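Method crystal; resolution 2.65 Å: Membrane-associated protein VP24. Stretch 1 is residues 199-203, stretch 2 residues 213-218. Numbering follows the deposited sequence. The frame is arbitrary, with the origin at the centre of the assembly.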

ATOM      1  N   GLY B 199       2.627  10.540 -27.785  1.00 51.50           N
ATOM      2  CA  GLY B 199       4.057  10.707 -27.964  1.00 38.94           C
ATOM      3  C   GLY B 199       4.889  10.583 -26.699  1.00 55.87           C
ATOM      4  O   GLY B 199       5.934  11.224 -26.576  1.00 63.63           O
ATOM      5  N   GLN B 200       4.434   9.764 -25.756  1.00 32.83           N
ATOM      6  CA  GLN B 200       5.230   9.487 -24.565  1.00 38.52           C
ATOM      7  C   GLN B 200       4.943   8.122 -23.946  1.00 38.73           C
ATOM      8  O   GLN B 200       3.803   7.809 -23.593  1.00 37.05           O
ATOM      9  CB  GLN B 200       5.096  10.610 -23.528  1.00 48.80           C
ATOM     10  CG  GLN B 200       3.678  10.966 -23.119  1.00 39.28           C
ATOM     11  CD  GLN B 200       3.641  12.205 -22.244  1.00 39.49           C
ATOM     12  OE1 GLN B 200       4.064  13.283 -22.662  1.00 34.24           O
ATOM     13  NE2 GLN B 200       3.153  12.055 -21.020  1.00 50.64           N
ATOM     14  N   GLN B 201       5.993   7.315 -23.821  1.00 25.69           N
ATOM     15  CA  GLN B 201       5.869   5.962 -23.298  1.00 27.66           C
ATOM     16  C   GLN B 201       5.612   5.965 -21.795  1.00 26.79           C
ATOM     17  O   GLN B 201       6.427   6.459 -21.019  1.00 28.77           O
ATOM     18  CB  GLN B 201       7.129   5.156 -23.604  1.00 23.54           C
ATOM     19  CG  GLN B 201       6.942   3.658 -23.448  1.00 39.20           C
ATOM     20  CD  GLN B 201       8.247   2.894 -23.523  1.00 53.75           C
ATOM     21  OE1 GLN B 201       9.254   3.300 -22.938  1.00 50.54           O
ATOM     22  NE2 GLN B 201       8.238   1.780 -24.246  1.00 57.39           N
ATOM     23  N   ILE B 202       4.480   5.403 -21.389  1.00 26.33           N
ATOM     24  CA  ILE B 202       4.115   5.355 -19.979  1.00 23.89           C
ATOM     25  C   ILE B 202       4.144   3.923 -19.452  1.00 20.18           C
ATOM     26  O   ILE B 202       3.574   3.019 -20.059  1.00 20.48           O
ATOM     27  CB  ILE B 202       2.719   5.958 -19.747  1.00 22.04           C
ATOM     28  CG1 ILE B 202       2.661   7.382 -20.301  1.00 23.88           C
ATOM     29  CG2 ILE B 202       2.363   5.939 -18.268  1.00 16.41           C
ATOM     30  CD1 ILE B 202       1.307   8.037 -20.155  1.00 30.79           C
ATOM     31  N   ILE B 203       4.816   3.724 -18.320  1.00 20.88           N
ATOM     32  CA  ILE B 203       4.926   2.404 -17.709  1.00 16.13           C
ATOM     33  C   ILE B 203       4.533   2.411 -16.233  1.00 16.75           C
ATOM     34  O   ILE B 203       5.116   3.134 -15.426  1.00 16.99           O
ATOM     35  CB  ILE B 203       6.350   1.838 -17.844  1.00 17.87           C
ATOM     36  CG1 ILE B 203       6.651   1.503 -19.306  1.00 28.44           C
ATOM     37  CG2 ILE B 203       6.511   0.599 -16.983  1.00 17.55           C
ATOM     38  CD1 ILE B 203       7.757   2.328 -19.919  1.00 36.72           C
ATOM     39  N   VAL B 213       4.845   4.921 -11.207  1.00 17.28           N
ATOM     40  CA  VAL B 213       4.398   5.473 -12.480  1.00 16.68           C
ATOM     41  C   VAL B 213       5.548   6.179 -13.184  1.00 24.39           C
ATOM     42  O   VAL B 213       6.073   7.177 -12.692  1.00 25.74           O
ATOM     43  CB  VAL B 213       3.230   6.452 -12.295  1.00 14.81           C
ATOM     44  CG1 VAL B 213       2.859   7.089 -13.623  1.00 14.49           C
ATOM     45  CG2 VAL B 213       2.031   5.739 -11.684  1.00 15.13           C
ATOM     46  N   GLU B 214       5.929   5.654 -14.343  1.00 18.34           N
ATOM     47  CA  GLU B 214       7.095   6.139 -15.071  1.00 27.54           C
ATOM     48  C   GLU B 214       6.725   6.640 -16.465  1.00 25.29           C
ATOM     49  O   GLU B 214       6.001   5.971 -17.201  1.00 28.80           O
ATOM     50  CB  GLU B 214       8.124   5.014 -15.177  1.00 27.18           C
ATOM     51  CG  GLU B 214       9.150   5.202 -16.269  1.00 38.70           C
ATOM     52  CD  GLU B 214      10.005   3.966 -16.473  1.00 46.62           C
ATOM     53  OE1 GLU B 214       9.768   2.955 -15.777  1.00 37.43           O
ATOM     54  OE2 GLU B 214      10.914   4.007 -17.330  1.00 47.10           O
ATOM     55  N   VAL B 215       7.224   7.818 -16.827  1.00 14.31           N
ATOM     56  CA  VAL B 215       6.955   8.384 -18.146  1.00 21.71           C
ATOM     57  C   VAL B 215       8.231   8.765 -18.898  1.00 18.85           C
ATOM     58  O   VAL B 215       9.053   9.533 -18.396  1.00 20.47           O
ATOM     59  CB  VAL B 215       6.054   9.632 -18.055  1.00 21.19           C
ATOM     60  CG1 VAL B 215       5.805  10.211 -19.442  1.00 21.43           C
ATOM     61  CG2 VAL B 215       4.745   9.294 -17.372  1.00 18.57           C
ATOM     62  N   ARG B 216       8.391   8.227 -20.103  1.00 14.95           N
ATOM     63  CA  ARG B 216       9.503   8.610 -20.966  1.00 16.25           C
ATOM     64  C   ARG B 216       8.986   9.470 -22.110  1.00 22.51           C
ATOM     65  O   ARG B 216       8.286   8.986 -22.998  1.00 24.91           O
ATOM     66  CB  ARG B 216      10.221   7.375 -21.507  1.00 19.49           C
ATOM     67  CG  ARG B 216      10.794   6.469 -20.426  1.00 30.66           C
ATOM     68  CD  ARG B 216      11.375   5.201 -21.024  1.00 30.19           C
ATOM     69  NE  ARG B 216      11.930   4.311 -20.007  1.00 30.49           N
ATOM     70  CZ  ARG B 216      12.495   3.137 -20.272  1.00 46.48           C
ATOM     71  NH1 ARG B 216      12.584   2.706 -21.524  1.00 42.80           N
ATOM     72  NH2 ARG B 216      12.972   2.391 -19.285  1.00 49.12           N
ATOM     73  N   ARG B 217       9.326  10.754 -22.078  1.00 29.36           N
ATOM     74  CA  ARG B 217       8.805  11.703 -23.051  1.00 31.54           C
ATOM     75  C   ARG B 217       9.918  12.448 -23.780  1.00 40.62           C
ATOM     76  O   ARG B 217      11.103  12.180 -23.578  1.00 41.11           O
ATOM     77  CB  ARG B 217       7.887  12.710 -22.357  1.00 30.83           C
ATOM     78  CG  ARG B 217       8.592  13.567 -21.320  1.00 32.96           C
ATOM     79  CD  ARG B 217       7.744  14.765 -20.929  1.00 42.91           C
ATOM     80  NE  ARG B 217       6.557  14.387 -20.167  1.00 43.33           N
ATOM     81  CZ  ARG B 217       6.391  14.637 -18.872  1.00 41.34           C
ATOM     82  NH1 ARG B 217       7.337  15.274 -18.192  1.00 31.68           N
ATOM     83  NH2 ARG B 217       5.277  14.258 -18.258  1.00 38.37           N
ATOM     84  N   ILE B 218       9.524  13.382 -24.638  1.00 41.36           N
ATOM     85  CA  ILE B 218      10.474  14.260 -25.305  1.00 30.86           C
ATOM     86  C   ILE B 218      10.204  15.698 -24.903  1.00 30.82           C
ATOM     87  O   ILE B 218       9.125  16.231 -25.157  1.00 34.37           O
ATOM     88  CB  ILE B 218      10.396  14.137 -26.834  1.00 31.67           C
ATOM     89  CG1 ILE B 218      10.859  12.750 -27.277  1.00 36.75           C
ATOM     90  CG2 ILE B 218      11.244  15.209 -27.494  1.00 31.30           C
ATOM     91  CD1 ILE B 218      10.855  12.557 -28.772  1.00 41.54           C
TER

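Strand segments of the two stretches pair antiparallel within one chain, their N-to-C directions 166° apart and their axes approaching to 4.7 Å. Together the stretches bury 470 Å² of surface, summed over both sides.

Backbone hydrogen bonds set the register. Gln201 faces Arg216 and Ile203 faces Glu214 as hydrogen-bonded pairs, each with a CA-CA separation of 5.1 Å, whereas Ile202 and Val215 form the intervening non-hydrogen-bonded pair, with their CA atoms 4.5 Å apart. In the Ile203-Glu214 pair both bonds are well formed: Ile203 N donates to Glu214 O at 2.8 Å and 175°, and Glu214 N returns a bond to Ile203 O at 2.9 Å and 156°. The Gln201-Arg216 pair is less even. Arg216 N reaches Gln201 O at 2.8 Å with a nearly linear angle of 174°, but the reciprocal bond from Gln201 N to Arg216 O, although only 3.0 Å long, bends to 129° and is weak.

Between these pairs, CA-H...O contacts supplement the ladder. Val215 CA lies 3.5 Å from Gln201 O, and Ile202 CA lies 3.4 Å from Glu214 O. Each of these carbonyl oxygens therefore receives a backbone N-H and, in addition, a CA-H from the residue of the non-hydrogen-bonded pair.

Apolar packing occurs on the sheet face that carries Ile202 and Val215. Both residues are buried, and Ile202 CG1 meets Val215 CG2 at 4.1 Å. Gln200 also reaches Val215, its NE2 coming within 3.6 Å of Val215 CG1; this is a van der Waals contact, since a methyl group offers the amide no acceptor. The aliphatic part of Gln200 packs against Arg217 as well, with Gln200 CB 3.7 Å from Arg217 CB.

The opposite face carries the polar or charged side chains of Gln201, Glu214 and Arg216 together with the apolar Ile203. Here the principal polar interaction lies within one strand: Arg216 NE and Glu214 OE2, 2.9 Å apart, form a hydrogen-bonded salt bridge, joined by a weak bond from Arg216 NH2 to the same oxygen at 3.3 Å. Residues two apart in a strand project to the same side, which allows this pairing. Glu214 OE1 is hydrogen-bonded elsewhere in the structure. The extended side chain of Gln201 bends its end nearer the other strand, bringing OE1 to 3.4 Å from Arg216 CD. That oxygen lies obliquely to the Arg216 guanidinium, without a hydrogen bond to it.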